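Long-range contacts in 3-oxoacyl-[acyl-carrier-protein] synthase 3 (Micrococcus luteus NCTC 2665, PDB 4EWP), which probably catalyses the condensation of acetyl-CoA with malonyl-ACP that initiates fatty acid biosynthesis: residues A[19-24]-A[70-75]; A[86-91]-A[143-148]; A[149-154]-A[307-312]; A[242-247]-A[279-284]; A[253-258]-A[332-337]. One frame throughout, in Å; residues are numbered along the deposited sequence.

In the fold
Four of the five contacts involve strands of the two mixed sheets of the thiolase-like fold; contact 4 joins two helices. Contacts 1, 2 and 3 belong to the sheet of strands 13-22, 86-90 and 144-152. Contacts 1 and 2 touch where Ala70 CB lies 3.8 Å from Leu146 CD2; contacts 2 and 3 share strand 144-152. Contact 3, centred about 5 Å from the centre of the chain, reaches the predicted active site: the side chains of Ser308 and Cys123 are about 3 Å apart. It meets contact 5 through Ile312 CD1, 3.5 Å from Ile334 O on the second sheet. Contacts 4 and 5, with centres about 13 Å apart, share helix 240-262, and contact 4 includes part of the predicted ACP-binding region.

Contact 1. Residues A[19-24]-A[70-75]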
# COMPACT_ATOMS: atom_id res chain seq x y z
N VAL A 19 17.50 -8.69 10.60
CA VAL A 19 16.09 -8.92 10.90
C VAL A 19 15.78 -8.48 12.33
O VAL A 19 16.59 -8.64 13.24
CB VAL A 19 15.67 -10.39 10.65
CG1 VAL A 19 16.57 -11.35 11.42
CG2 VAL A 19 14.20 -10.59 10.99
N GLY A 20 14.60 -7.89 12.51
CA GLY A 20 14.19 -7.37 13.79
C GLY A 20 12.78 -7.84 14.09
O GLY A 20 12.05 -8.23 13.20
N ALA A 21 12.42 -7.82 15.37
CA ALA A 21 11.17 -8.41 15.82
C ALA A 21 10.55 -7.60 16.95
O ALA A 21 11.25 -7.03 17.79
CB ALA A 21 11.42 -9.86 16.29
N TYR A 22 9.22 -7.56 16.96
CA TYR A 22 8.51 -7.11 18.15
C TYR A 22 7.40 -8.12 18.43
O TYR A 22 6.56 -8.41 17.56
CB TYR A 22 7.92 -5.70 17.96
CG TYR A 22 7.30 -5.14 19.23
CD1 TYR A 22 6.02 -5.54 19.64
CD2 TYR A 22 7.99 -4.24 20.02
CE1 TYR A 22 5.45 -5.03 20.81
CE2 TYR A 22 7.44 -3.74 21.18
CZ TYR A 22 6.18 -4.13 21.58
OH TYR A 22 5.65 -3.61 22.74
N ARG A 23 7.41 -8.65 19.64
CA ARG A 23 6.44 -9.63 20.08
C ARG A 23 5.78 -9.13 21.35
O ARG A 23 6.44 -8.96 22.37
CB ARG A 23 7.13 -10.96 20.40
CG ARG A 23 7.69 -11.69 19.20
CD ARG A 23 8.22 -13.05 19.61
NE ARG A 23 9.02 -13.65 18.56
CZ ARG A 23 8.54 -14.46 17.62
NH1 ARG A 23 7.23 -14.74 17.59
NH2 ARG A 23 9.35 -14.98 16.70
N PRO A 24 4.46 -8.90 21.28
CA PRO A 24 3.70 -8.56 22.49
C PRO A 24 3.94 -9.59 23.60
O PRO A 24 4.05 -10.78 23.30
CB PRO A 24 2.25 -8.61 22.01
CG PRO A 24 2.35 -8.22 20.55
CD PRO A 24 3.62 -8.88 20.07
N ALA A 70 11.72 -2.29 13.75
CA ALA A 70 12.63 -1.49 12.92
C ALA A 70 13.91 -1.18 13.67
O ALA A 70 15.00 -1.29 13.12
CB ALA A 70 11.97 -0.20 12.47
N ARG A 71 13.79 -0.77 14.93
CA ARG A 71 15.00 -0.43 15.69
C ARG A 71 15.94 -1.62 15.91
O ARG A 71 17.16 -1.46 15.83
CB ARG A 71 14.66 0.24 17.02
CG ARG A 71 13.92 1.56 16.89
CD ARG A 71 14.03 2.34 18.20
NE ARG A 71 12.93 3.28 18.40
CZ ARG A 71 12.97 4.57 18.08
NH1 ARG A 71 14.07 5.07 17.52
NH2 ARG A 71 11.93 5.35 18.32
N GLU A 72 15.39 -2.80 16.18
CA GLU A 72 16.26 -3.97 16.34
C GLU A 72 17.03 -4.27 15.05
O GLU A 72 18.23 -4.58 15.08
CB GLU A 72 15.48 -5.22 16.76
CG GLU A 72 16.42 -6.40 16.93
CD GLU A 72 15.74 -7.64 17.45
OE1 GLU A 72 14.50 -7.65 17.57
OE2 GLU A 72 16.47 -8.61 17.72
N ALA A 73 16.35 -4.15 13.92
CA ALA A 73 16.96 -4.40 12.62
C ALA A 73 18.09 -3.40 12.38
O ALA A 73 19.17 -3.76 11.92
CB ALA A 73 15.92 -4.32 11.51
N LEU A 74 17.82 -2.14 12.70
CA LEU A 74 18.80 -1.08 12.52
C LEU A 74 20.05 -1.36 13.34
O LEU A 74 21.18 -1.25 12.84
CB LEU A 74 18.20 0.25 12.91
CG LEU A 74 17.33 0.90 11.84
CD1 LEU A 74 16.60 2.14 12.41
CD2 LEU A 74 18.17 1.28 10.61
N GLU A 75 19.85 -1.73 14.60
CA GLU A 75 20.97 -2.03 15.50
C GLU A 75 21.80 -3.23 15.02
O GLU A 75 23.04 -3.21 15.02
CB GLU A 75 20.45 -2.25 16.92
CG GLU A 75 21.55 -2.62 17.91
CD GLU A 75 21.02 -3.05 19.27
OE1 GLU A 75 19.88 -3.56 19.33
OE2 GLU A 75 21.74 -2.88 20.28
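Glu72 OE1 accepts a hydrogen bond from the backbone N of Ala21 at 3.0 Å, the polar link between helix 62-76 and strand 13-22 here. The bond is moderately bent, 147° at the hydrogen, and the donor stands well above the carboxylate plane, 50° out of it. Glu72 reaches the strand with CG anti to its own backbone N (chi1 -179°) and the chain extended beyond, which carries CD past Gly20 to Ala21. The other oxygen, OE2, is bound by His317 NE2 and by Arg76 NH2, the latter as a salt bridge. On the way out, Glu72 CB passes 3.9 Å from Gly20 CA. Beside it Ala73 CB rests 3.9 Å from Gly20 N, and the helix backbone comes equally near, with Ala73 N 3.9 Å from Gly20 CA. Gly20 makes this approach possible: a beta carbon built there would fall 2.7 Å from Ala73 N, a clash. Ala21 O, itself an acceptor, lies 3.3 Å from Glu72 OE1 without bonding to it. The cost of that pairing is probably offset by the amide donor and by His317 and the positively charged Arg76 at OE2, so that one carboxylate joins the strand's Ala21 amide to both.

Contact 2. Residues A[86-91]-A[143-148]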
# COMPACT_ATOMS: atom_id res chain seq x y z
N ALA A 86 14.36 4.25 2.08
CA ALA A 86 12.94 3.95 1.88
C ALA A 86 12.39 3.12 3.03
O ALA A 86 13.13 2.34 3.65
CB ALA A 86 12.73 3.22 0.57
N VAL A 87 11.11 3.28 3.31
CA VAL A 87 10.45 2.59 4.41
C VAL A 87 9.17 2.00 3.87
O VAL A 87 8.31 2.73 3.41
CB VAL A 87 10.08 3.57 5.56
CG1 VAL A 87 9.27 2.86 6.62
CG2 VAL A 87 11.33 4.20 6.18
N ILE A 88 9.06 0.67 3.89
CA ILE A 88 7.87 0.01 3.38
C ILE A 88 7.19 -0.72 4.52
O ILE A 88 7.80 -1.57 5.19
CB ILE A 88 8.19 -1.02 2.27
CG1 ILE A 88 8.95 -0.35 1.13
CG2 ILE A 88 6.92 -1.66 1.75
CD1 ILE A 88 9.34 -1.31 0.02
N VAL A 89 5.94 -0.37 4.78
CA VAL A 89 5.21 -1.00 5.87
C VAL A 89 4.05 -1.81 5.30
O VAL A 89 3.16 -1.27 4.64
CB VAL A 89 4.69 0.02 6.88
CG1 VAL A 89 3.68 -0.66 7.81
CG2 VAL A 89 5.85 0.66 7.65
N SER A 90 4.09 -3.10 5.54
CA SER A 90 3.06 -3.97 5.01
C SER A 90 2.09 -4.34 6.11
O SER A 90 2.43 -5.09 7.02
CB SER A 90 3.70 -5.19 4.38
OG SER A 90 2.71 -6.16 4.15
N THR A 91 0.87 -3.79 6.04
CA THR A 91 -0.12 -3.95 7.10
C THR A 91 -1.52 -3.69 6.56
O THR A 91 -1.69 -2.91 5.62
CB THR A 91 0.12 -2.96 8.24
OG1 THR A 91 -0.85 -3.16 9.27
CG2 THR A 91 -0.03 -1.53 7.75
N ARG A 143 19.67 2.48 -1.56
CA ARG A 143 20.78 1.65 -1.10
C ARG A 143 20.40 0.82 0.14
O ARG A 143 20.90 -0.28 0.34
CB ARG A 143 22.00 2.52 -0.82
CG ARG A 143 22.60 3.17 -2.07
CD ARG A 143 23.99 3.74 -1.80
NE ARG A 143 24.78 2.83 -0.97
CZ ARG A 143 25.41 1.74 -1.42
NH1 ARG A 143 25.34 1.41 -2.70
NH2 ARG A 143 26.10 0.98 -0.57
N HIS A 144 19.50 1.35 0.96
CA HIS A 144 19.00 0.65 2.16
C HIS A 144 17.47 0.82 2.31
O HIS A 144 16.97 1.94 2.44
CB HIS A 144 19.70 1.17 3.42
CG HIS A 144 21.19 1.03 3.41
ND1 HIS A 144 22.03 2.04 3.00
CD2 HIS A 144 21.99 -0.00 3.78
CE1 HIS A 144 23.28 1.64 3.11
NE2 HIS A 144 23.29 0.41 3.59
N VAL A 145 16.74 -0.29 2.31
CA VAL A 145 15.28 -0.25 2.37
C VAL A 145 14.83 -1.01 3.59
O VAL A 145 15.26 -2.16 3.82
CB VAL A 145 14.64 -0.87 1.09
CG1 VAL A 145 13.10 -0.84 1.14
CG2 VAL A 145 15.15 -0.15 -0.14
N LEU A 146 13.99 -0.37 4.39
CA LEU A 146 13.41 -1.03 5.55
C LEU A 146 12.07 -1.63 5.15
O LEU A 146 11.26 -0.95 4.54
CB LEU A 146 13.20 -0.03 6.68
CG LEU A 146 12.43 -0.55 7.88
CD1 LEU A 146 13.25 -1.56 8.69
CD2 LEU A 146 11.99 0.61 8.74
N VAL A 147 11.86 -2.92 5.46
CA VAL A 147 10.56 -3.56 5.21
C VAL A 147 9.99 -4.07 6.53
O VAL A 147 10.66 -4.80 7.26
CB VAL A 147 10.68 -4.74 4.21
CG1 VAL A 147 9.31 -5.38 3.99
CG2 VAL A 147 11.27 -4.28 2.90
N VAL A 148 8.76 -3.68 6.84
CA VAL A 148 8.13 -4.09 8.07
C VAL A 148 6.81 -4.78 7.77
O VAL A 148 5.92 -4.19 7.16
CB VAL A 148 7.87 -2.89 9.01
CG1 VAL A 148 7.24 -3.38 10.30
CG2 VAL A 148 9.16 -2.19 9.32
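Ile88 and Val145 meet at the apolar centre, Ile88 CD1 reaching 4.0 Å from Val145 CG1. Their reach is diagonal, since Ile88 pairs in the backbone with Val147; CG1 of Ile88 stands anti to the carbonyl carbon (chi1 -56°), and the extended CD1 is carried back along the strand. Ala86 CB adds to the same patch, 4.1 Å from Val145 CG1. Helix 125-138 packs on this face, with Ala133 against Val145 and Val147, and Gln132 and Leu136 against Ile88. On the other face Val87 and Leu146 lie side by side and point the same way, Val87 CG1 being 4.1 Å from Leu146 CD2. Between the faces runs the polar framework of backbone bonds. Leu146 N donates to Ala86 O over 2.9 Å, and Ile88 N to Leu146 O over 2.8 Å. Val148 N then binds Ile88 O, and Ser90 N closes the series on Val148 O at 2.7 Å. Ser90 stands at the end nearer the predicted active-site Cys123, their side chains about 8 Å apart. Two parallel strands, 15° apart in direction, with 86-90 between 144-152 and 116-120 and with helix 125-138 packed over them, are the arrangement expected in the five-stranded sheet of the thiolase fold.

Contact 3. Residues A[149-154]-A[307-312]; sequences GVERLS and TSAASI
Glu151 is folded back toward Ser308 by two torsions: CG stands anti to the carbonyl carbon (chi1 -55°), and a second bend follows at chi2, -77°. The turn lays the aliphatic part against the serine, with Glu151 CG 3.7 Å from Ser308 CB, and leaves the carboxylate beyond. Ser308 OG, anti to its own backbone N (chi1 -158°), leans to the same side, but its distance to Glu151 OE2 is 3.7 Å, and a water bridges the two. That water donates to Glu151 OE2 at 2.8 Å and also hydrogen-bonds Ser308 OG, 2.7 Å away. The other oxygen, OE1, is held by Thr93 OG1, Val92 N and Thr91 OG1. Leu153 supports the serine from another direction, Leu153 CD1 lying 3.8 Å from Ser308 CB. An alanine in place of Glu151 would probably leave the bridging water and the Thr93 hydroxyl without their carboxylate and open a gap beside Ser308 CB. Further back the strand itself presses on the turn. Ala310 CA makes a CH...O contact with Gly149 O at 3.4 Å, and a beta carbon on Gly149 would run into Ala309 O. Ser308 also touches the predicted active-site residue Cys123, and its N donates to OD1 of Asn306, another predicted active-site residue. The buried carboxylate is thus satisfied by the Thr91 and Thr93 hydroxyls and the Val92 N on OE1, and by water on OE2; as Ser308 adjoins Cys123 and Asn306, Glu151 is second shell, and may help orient the Ser308 hydroxyl through the water.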
# COMPACT_ATOMS: atom_id res chain seq x y z
N GLY A 149 6.68 -6.03 8.19
CA GLY A 149 5.40 -6.70 8.14
C GLY A 149 4.83 -6.56 9.54
O GLY A 149 5.50 -6.94 10.50
N VAL A 150 3.63 -6.00 9.68
CA VAL A 150 3.12 -5.67 11.01
C VAL A 150 1.59 -5.65 11.03
O VAL A 150 0.96 -5.18 10.09
CB VAL A 150 3.70 -4.32 11.54
CG1 VAL A 150 3.54 -3.20 10.51
CG2 VAL A 150 3.07 -3.92 12.87
N GLU A 151 1.01 -6.19 12.09
CA GLU A 151 -0.44 -6.28 12.19
C GLU A 151 -0.88 -6.28 13.64
O GLU A 151 -0.25 -6.90 14.50
CB GLU A 151 -0.95 -7.59 11.56
CG GLU A 151 -0.54 -7.86 10.11
CD GLU A 151 -1.33 -7.05 9.10
OE1 GLU A 151 -1.98 -6.06 9.48
OE2 GLU A 151 -1.30 -7.41 7.91
N ARG A 152 -1.98 -5.60 13.92
CA ARG A 152 -2.72 -5.88 15.14
C ARG A 152 -4.04 -6.50 14.70
O ARG A 152 -5.09 -5.85 14.71
CB ARG A 152 -2.92 -4.62 16.02
CG ARG A 152 -3.42 -4.98 17.44
CD ARG A 152 -3.23 -3.87 18.47
NE ARG A 152 -4.05 -2.70 18.17
CZ ARG A 152 -3.97 -1.53 18.81
NH1 ARG A 152 -3.09 -1.35 19.79
NH2 ARG A 152 -4.77 -0.53 18.44
N LEU A 153 -3.97 -7.76 14.29
CA LEU A 153 -5.12 -8.50 13.79
C LEU A 153 -6.22 -8.61 14.83
O LEU A 153 -7.39 -8.79 14.49
CB LEU A 153 -4.70 -9.90 13.36
CG LEU A 153 -3.76 -10.03 12.16
CD1 LEU A 153 -3.25 -11.44 12.05
CD2 LEU A 153 -4.49 -9.62 10.88
N SER A 154 -5.86 -8.53 16.11
CA SER A 154 -6.87 -8.68 17.15
C SER A 154 -7.90 -7.55 17.06
O SER A 154 -9.00 -7.66 17.60
CB SER A 154 -6.22 -8.75 18.54
OG SER A 154 -5.38 -7.63 18.77
N THR A 307 0.42 -14.35 12.61
CA THR A 307 0.60 -12.89 12.63
C THR A 307 0.68 -12.27 11.23
O THR A 307 1.25 -11.18 11.05
CB THR A 307 1.85 -12.48 13.42
OG1 THR A 307 3.01 -13.05 12.81
CG2 THR A 307 1.76 -12.94 14.87
N SER A 308 0.13 -12.97 10.25
CA SER A 308 -0.00 -12.42 8.90
C SER A 308 1.34 -11.91 8.35
O SER A 308 2.32 -12.66 8.33
CB SER A 308 -1.07 -11.31 8.89
OG SER A 308 -1.58 -11.10 7.58
N ALA A 309 1.39 -10.66 7.90
CA ALA A 309 2.60 -10.09 7.29
C ALA A 309 3.83 -10.19 8.19
O ALA A 309 4.95 -10.33 7.72
CB ALA A 309 2.37 -8.63 6.86
N ALA A 310 3.60 -10.11 9.50
CA ALA A 310 4.67 -10.21 10.47
C ALA A 310 5.25 -11.62 10.50
O ALA A 310 6.38 -11.83 10.97
CB ALA A 310 4.14 -9.85 11.85
N SER A 311 4.49 -12.60 10.01
CA SER A 311 4.79 -13.99 10.37
C SER A 311 6.18 -14.47 9.93
O SER A 311 6.91 -15.08 10.72
CB SER A 311 3.70 -14.95 9.90
OG SER A 311 3.93 -15.41 8.58
N ILE A 312 6.57 -14.18 8.69
CA ILE A 312 7.83 -14.72 8.19
C ILE A 312 9.07 -14.11 8.84
O ILE A 312 9.96 -14.84 9.29
CB ILE A 312 7.91 -14.63 6.66
CG1 ILE A 312 6.93 -15.63 6.05
CG2 ILE A 312 9.34 -14.90 6.18
CD1 ILE A 312 6.75 -15.48 4.53
O HOH W 1 -3.10 -9.14 6.61

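Contact 4. Residues A[242-247]-A[279-284]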
# COMPACT_ATOMS: atom_id res chain seq x y z
N SER A 242 -11.03 -24.16 1.65
CA SER A 242 -10.44 -23.63 0.42
C SER A 242 -9.02 -23.13 0.65
O SER A 242 -8.11 -23.42 -0.13
CB SER A 242 -11.29 -22.52 -0.20
OG SER A 242 -12.52 -23.04 -0.62
N VAL A 243 -8.82 -22.40 1.75
CA VAL A 243 -7.48 -21.91 2.06
C VAL A 243 -6.47 -23.05 2.11
O VAL A 243 -5.39 -22.93 1.53
CB VAL A 243 -7.44 -21.13 3.38
CG1 VAL A 243 -6.00 -20.86 3.79
CG2 VAL A 243 -8.21 -19.83 3.23
N PHE A 244 -6.83 -24.15 2.77
CA PHE A 244 -5.91 -25.29 2.90
C PHE A 244 -5.52 -25.88 1.54
O PHE A 244 -4.33 -26.08 1.27
CB PHE A 244 -6.50 -26.39 3.79
CG PHE A 244 -5.59 -27.59 3.95
CD1 PHE A 244 -4.65 -27.63 4.98
CD2 PHE A 244 -5.66 -28.66 3.07
CE1 PHE A 244 -3.80 -28.73 5.12
CE2 PHE A 244 -4.82 -29.75 3.21
CZ PHE A 244 -3.89 -29.79 4.24
N ARG A 245 -6.51 -26.18 0.70
CA ARG A 245 -6.23 -26.74 -0.62
C ARG A 245 -5.32 -25.83 -1.44
O ARG A 245 -4.40 -26.30 -2.11
CB ARG A 245 -7.53 -27.02 -1.39
CG ARG A 245 -8.23 -28.26 -0.92
CD ARG A 245 -9.38 -28.63 -1.84
NE ARG A 245 -10.41 -27.61 -1.86
CZ ARG A 245 -11.45 -27.59 -1.05
NH1 ARG A 245 -11.61 -28.53 -0.13
NH2 ARG A 245 -12.35 -26.63 -1.14
N TRP A 246 -5.56 -24.53 -1.37
CA TRP A 246 -4.74 -23.57 -2.11
C TRP A 246 -3.37 -23.41 -1.44
O TRP A 246 -2.32 -23.56 -2.08
CB TRP A 246 -5.50 -22.23 -2.20
CG TRP A 246 -4.75 -21.09 -2.81
CD1 TRP A 246 -4.51 -20.89 -4.14
CD2 TRP A 246 -4.17 -19.97 -2.12
NE1 TRP A 246 -3.80 -19.72 -4.31
CE2 TRP A 246 -3.57 -19.15 -3.09
CE3 TRP A 246 -4.09 -19.60 -0.78
CZ2 TRP A 246 -2.91 -17.97 -2.76
CZ3 TRP A 246 -3.43 -18.44 -0.45
CH2 TRP A 246 -2.85 -17.63 -1.44
N ALA A 247 -3.39 -23.12 -0.15
CA ALA A 247 -2.17 -22.86 0.62
C ALA A 247 -1.10 -23.92 0.44
O ALA A 247 0.10 -23.61 0.43
CB ALA A 247 -2.51 -22.72 2.10
N MET A 279 -0.34 -24.92 11.44
CA MET A 279 0.67 -25.97 11.54
C MET A 279 0.43 -27.07 10.52
O MET A 279 1.36 -27.61 9.92
CB MET A 279 0.72 -26.57 12.94
CG MET A 279 1.92 -27.48 13.15
SD MET A 279 3.43 -26.52 13.26
CE MET A 279 3.34 -26.02 14.98
N ARG A 280 -0.84 -27.40 10.33
CA ARG A 280 -1.24 -28.39 9.34
C ARG A 280 -0.80 -27.98 7.94
O ARG A 280 -0.27 -28.79 7.16
CB ARG A 280 -2.75 -28.62 9.43
CG ARG A 280 -3.32 -29.49 8.32
CD ARG A 280 -2.68 -30.88 8.31
NE ARG A 280 -3.29 -31.76 7.31
CZ ARG A 280 -2.62 -32.31 6.29
NH1 ARG A 280 -1.33 -32.06 6.15
NH2 ARG A 280 -3.24 -33.10 5.42
N ILE A 281 -0.99 -26.71 7.60
CA ILE A 281 -0.50 -26.22 6.31
C ILE A 281 1.04 -26.32 6.22
O ILE A 281 1.58 -26.79 5.22
CB ILE A 281 -0.95 -24.78 6.02
CG1 ILE A 281 -2.44 -24.77 5.66
CG2 ILE A 281 -0.12 -24.20 4.89
CD1 ILE A 281 -3.03 -23.39 5.49
N ILE A 282 1.72 -25.86 7.27
CA ILE A 282 3.18 -25.91 7.30
C ILE A 282 3.71 -27.33 7.09
O ILE A 282 4.58 -27.55 6.24
CB ILE A 282 3.74 -25.36 8.62
CG1 ILE A 282 3.36 -23.89 8.82
CG2 ILE A 282 5.27 -25.50 8.66
CD1 ILE A 282 3.80 -23.34 10.17
N ASP A 283 3.19 -28.29 7.86
CA ASP A 283 3.64 -29.68 7.73
C ASP A 283 3.44 -30.24 6.32
O ASP A 283 4.37 -30.79 5.73
CB ASP A 283 2.90 -30.59 8.72
CG ASP A 283 3.21 -30.26 10.16
OD1 ASP A 283 4.16 -29.50 10.40
OD2 ASP A 283 2.50 -30.77 11.05
N GLU A 284 2.23 -30.10 5.78
CA GLU A 284 1.89 -30.68 4.49
C GLU A 284 2.73 -30.04 3.40
O GLU A 284 3.18 -30.70 2.45
CB GLU A 284 0.40 -30.51 4.22
CG GLU A 284 -0.16 -31.41 3.14
CD GLU A 284 0.21 -32.86 3.34
OE1 GLU A 284 -0.18 -33.44 4.37
OE2 GLU A 284 0.90 -33.42 2.46
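Ile281 is the bump that helix 279-288 pushes into helix 240-262, and the hollow is lined by Val243, Phe244 and Ala247. Its CD1 goes deepest, 3.5 Å from Ala247 CB, tighter than ordinary van der Waals contact. Val243 CG1 closes the far side more loosely, at 4.3 Å from Ile281 CD1. The Ile281 and Phe244 side chains run past each other in opposite directions, Ile281 CG1 being 3.7 Å from Phe244 CD1. The counterpart bump is the phenyl ring of Phe244, whose CG lies anti to the backbone N and which enters the hollow between Arg280, Ile281 and Glu284. These are near-parallel neighbouring helices of the thiolase-like fold, their segments crossing at -23° with axes 10.1 Å apart; helix 240-262 also packs on strand 330-337, Ala247 against Phe336. Arg280 closes the predicted ACP-binding region, in which the last arginine is thought to support association with the carrier protein. Bent at chi2 (59°), it brings a guanidinium face under the tip of the ring: Phe244 CZ sits over its centre, the planes 57° apart, with Arg280 NH1 at the ring edge. Arg280 is poorly ordered, which makes the finest distances here uncertain. Its NH1 is salt-bridged to Glu284 OE1, close to the guanidinium plane, and Glu284 CG also approaches Phe244 CZ at 4.2 Å. An alanine at Phe244 would probably open a gap beside Ile281 and Arg280 and leave the guanidinium without the ring tip on its face, held by Glu284. Val248 of helix 240-262 lies against Ile281 and Glu284.

Contact 5. Residues A[253-258]-A[332-337]; sequences KVAREA and LQIGFG
Ile334 and Val254 meet at an oblique angle, Ile334 CD1 standing 3.8 Å from Val254 CG1. The isoleucine chain is extended: CG1 is anti to the backbone N (chi1 177°), which sends CD1 straight out from the strand while CG2 takes the crowded position between the backbone N and the carbonyl carbon. The methyl tip touches helix backbone as well as side chain, since CD1 is 3.8 Å from Ala255 N and 4.0 Å from Ala255 CB. Two residues earlier Leu332 offers a fork instead of a single tip. Its CG is anti to the backbone N, and the turn at chi2 (63°) spreads the two methyls over different alanines: CD2 lies 3.9 Å from Ala255 CB, and CD1 is 4.1 Å from Ala258 CB. Ala255 CB is thus shared by the leucine and the isoleucine. Strand 330-337 is a middle strand of the second mixed sheet of the thiolase-like fold, and helix 240-262 packs on one of its faces, here with segment axes 9.4 Å apart and running at 143° to each other. Leu332 and Ile334 point to that helix, whereas the intervening Gln333 faces the other way, where its amide bonds Tyr126 OH and Gln345. Phe285 of helix 279-288 also packs against both Ala255 and Ile334, and Ala344 of the neighbouring strand 341-348 against Ala258 and Ile334. The backbone of Ile334 is hydrogen-bonded to that of His275, a predicted active-site residue.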
# COMPACT_ATOMS: atom_id res chain seq x y z
N LYS A 253 3.61 -25.28 -5.76
CA LYS A 253 4.08 -25.05 -7.13
C LYS A 253 4.84 -23.73 -7.18
O LYS A 253 5.86 -23.62 -7.87
CB LYS A 253 2.91 -25.02 -8.11
CG LYS A 253 1.99 -26.23 -7.99
CD LYS A 253 0.92 -26.26 -9.08
CE LYS A 253 -0.03 -27.43 -8.89
NZ LYS A 253 -0.95 -27.57 -10.05
N VAL A 254 4.35 -22.73 -6.45
CA VAL A 254 5.03 -21.45 -6.37
C VAL A 254 6.42 -21.65 -5.75
O VAL A 254 7.43 -21.15 -6.26
CB VAL A 254 4.21 -20.43 -5.54
CG1 VAL A 254 4.99 -19.12 -5.34
CG2 VAL A 254 2.85 -20.16 -6.21
N ALA A 255 6.48 -22.39 -4.66
CA ALA A 255 7.77 -22.64 -4.00
C ALA A 255 8.76 -23.33 -4.94
O ALA A 255 9.94 -22.96 -5.02
CB ALA A 255 7.57 -23.44 -2.72
N ARG A 256 8.30 -24.35 -5.65
CA ARG A 256 9.19 -25.05 -6.58
C ARG A 256 9.62 -24.09 -7.68
O ARG A 256 10.77 -24.10 -8.13
CB ARG A 256 8.55 -26.32 -7.15
CG ARG A 256 8.49 -27.47 -6.12
CD ARG A 256 7.94 -28.78 -6.71
NE ARG A 256 6.53 -28.67 -7.07
CZ ARG A 256 5.53 -29.28 -6.43
NH1 ARG A 256 5.78 -30.09 -5.40
NH2 ARG A 256 4.28 -29.09 -6.84
N GLU A 257 8.70 -23.24 -8.12
CA GLU A 257 9.05 -22.25 -9.11
C GLU A 257 10.12 -21.27 -8.56
O GLU A 257 11.08 -20.95 -9.26
CB GLU A 257 7.80 -21.51 -9.56
CG GLU A 257 7.93 -20.85 -10.92
CD GLU A 257 6.61 -20.25 -11.39
OE1 GLU A 257 5.55 -20.87 -11.12
OE2 GLU A 257 6.64 -19.17 -12.02
N ALA A 258 9.94 -20.82 -7.32
CA ALA A 258 10.91 -19.93 -6.69
C ALA A 258 12.28 -20.60 -6.59
O ALA A 258 13.30 -20.04 -6.97
CB ALA A 258 10.40 -19.46 -5.31
N LEU A 332 14.13 -20.43 1.96
CA LEU A 332 12.98 -20.20 1.10
C LEU A 332 11.90 -19.55 1.95
O LEU A 332 11.49 -20.11 2.98
CB LEU A 332 12.47 -21.52 0.51
CG LEU A 332 11.15 -21.54 -0.28
CD1 LEU A 332 11.27 -20.69 -1.53
CD2 LEU A 332 10.80 -22.96 -0.64
N GLN A 333 11.43 -18.38 1.55
CA GLN A 333 10.33 -17.73 2.25
C GLN A 333 9.20 -17.56 1.28
O GLN A 333 9.41 -17.21 0.11
CB GLN A 333 10.74 -16.38 2.83
CG GLN A 333 11.42 -15.50 1.82
CD GLN A 333 11.89 -14.21 2.45
OE1 GLN A 333 12.35 -14.19 3.60
NE2 GLN A 333 11.75 -13.10 1.71
N ILE A 334 7.99 -17.82 1.75
CA ILE A 334 6.84 -17.78 0.87
C ILE A 334 5.62 -17.42 1.69
O ILE A 334 5.29 -18.11 2.66
CB ILE A 334 6.64 -19.12 0.15
CG1 ILE A 334 5.39 -19.08 -0.72
CG2 ILE A 334 6.54 -20.28 1.16
CD1 ILE A 334 5.31 -20.25 -1.69
N GLY A 335 4.98 -16.31 1.34
CA GLY A 335 3.78 -15.84 2.02
C GLY A 335 2.58 -15.85 1.10
O GLY A 335 2.73 -15.78 -0.12
N PHE A 336 1.38 -15.93 1.68
CA PHE A 336 0.16 -16.13 0.93
C PHE A 336 -1.04 -15.71 1.77
O PHE A 336 -1.15 -16.08 2.94
CB PHE A 336 0.02 -17.60 0.50
CG PHE A 336 0.42 -18.61 1.57
CD1 PHE A 336 -0.53 -19.18 2.40
CD2 PHE A 336 1.75 -19.01 1.72
CE1 PHE A 336 -0.18 -20.10 3.38
CE2 PHE A 336 2.11 -19.92 2.70
CZ PHE A 336 1.15 -20.47 3.53
N GLY A 337 -1.94 -14.91 1.19
CA GLY A 337 -3.14 -14.52 1.91
C GLY A 337 -4.25 -13.90 1.08
O GLY A 337 -4.30 -14.08 -0.14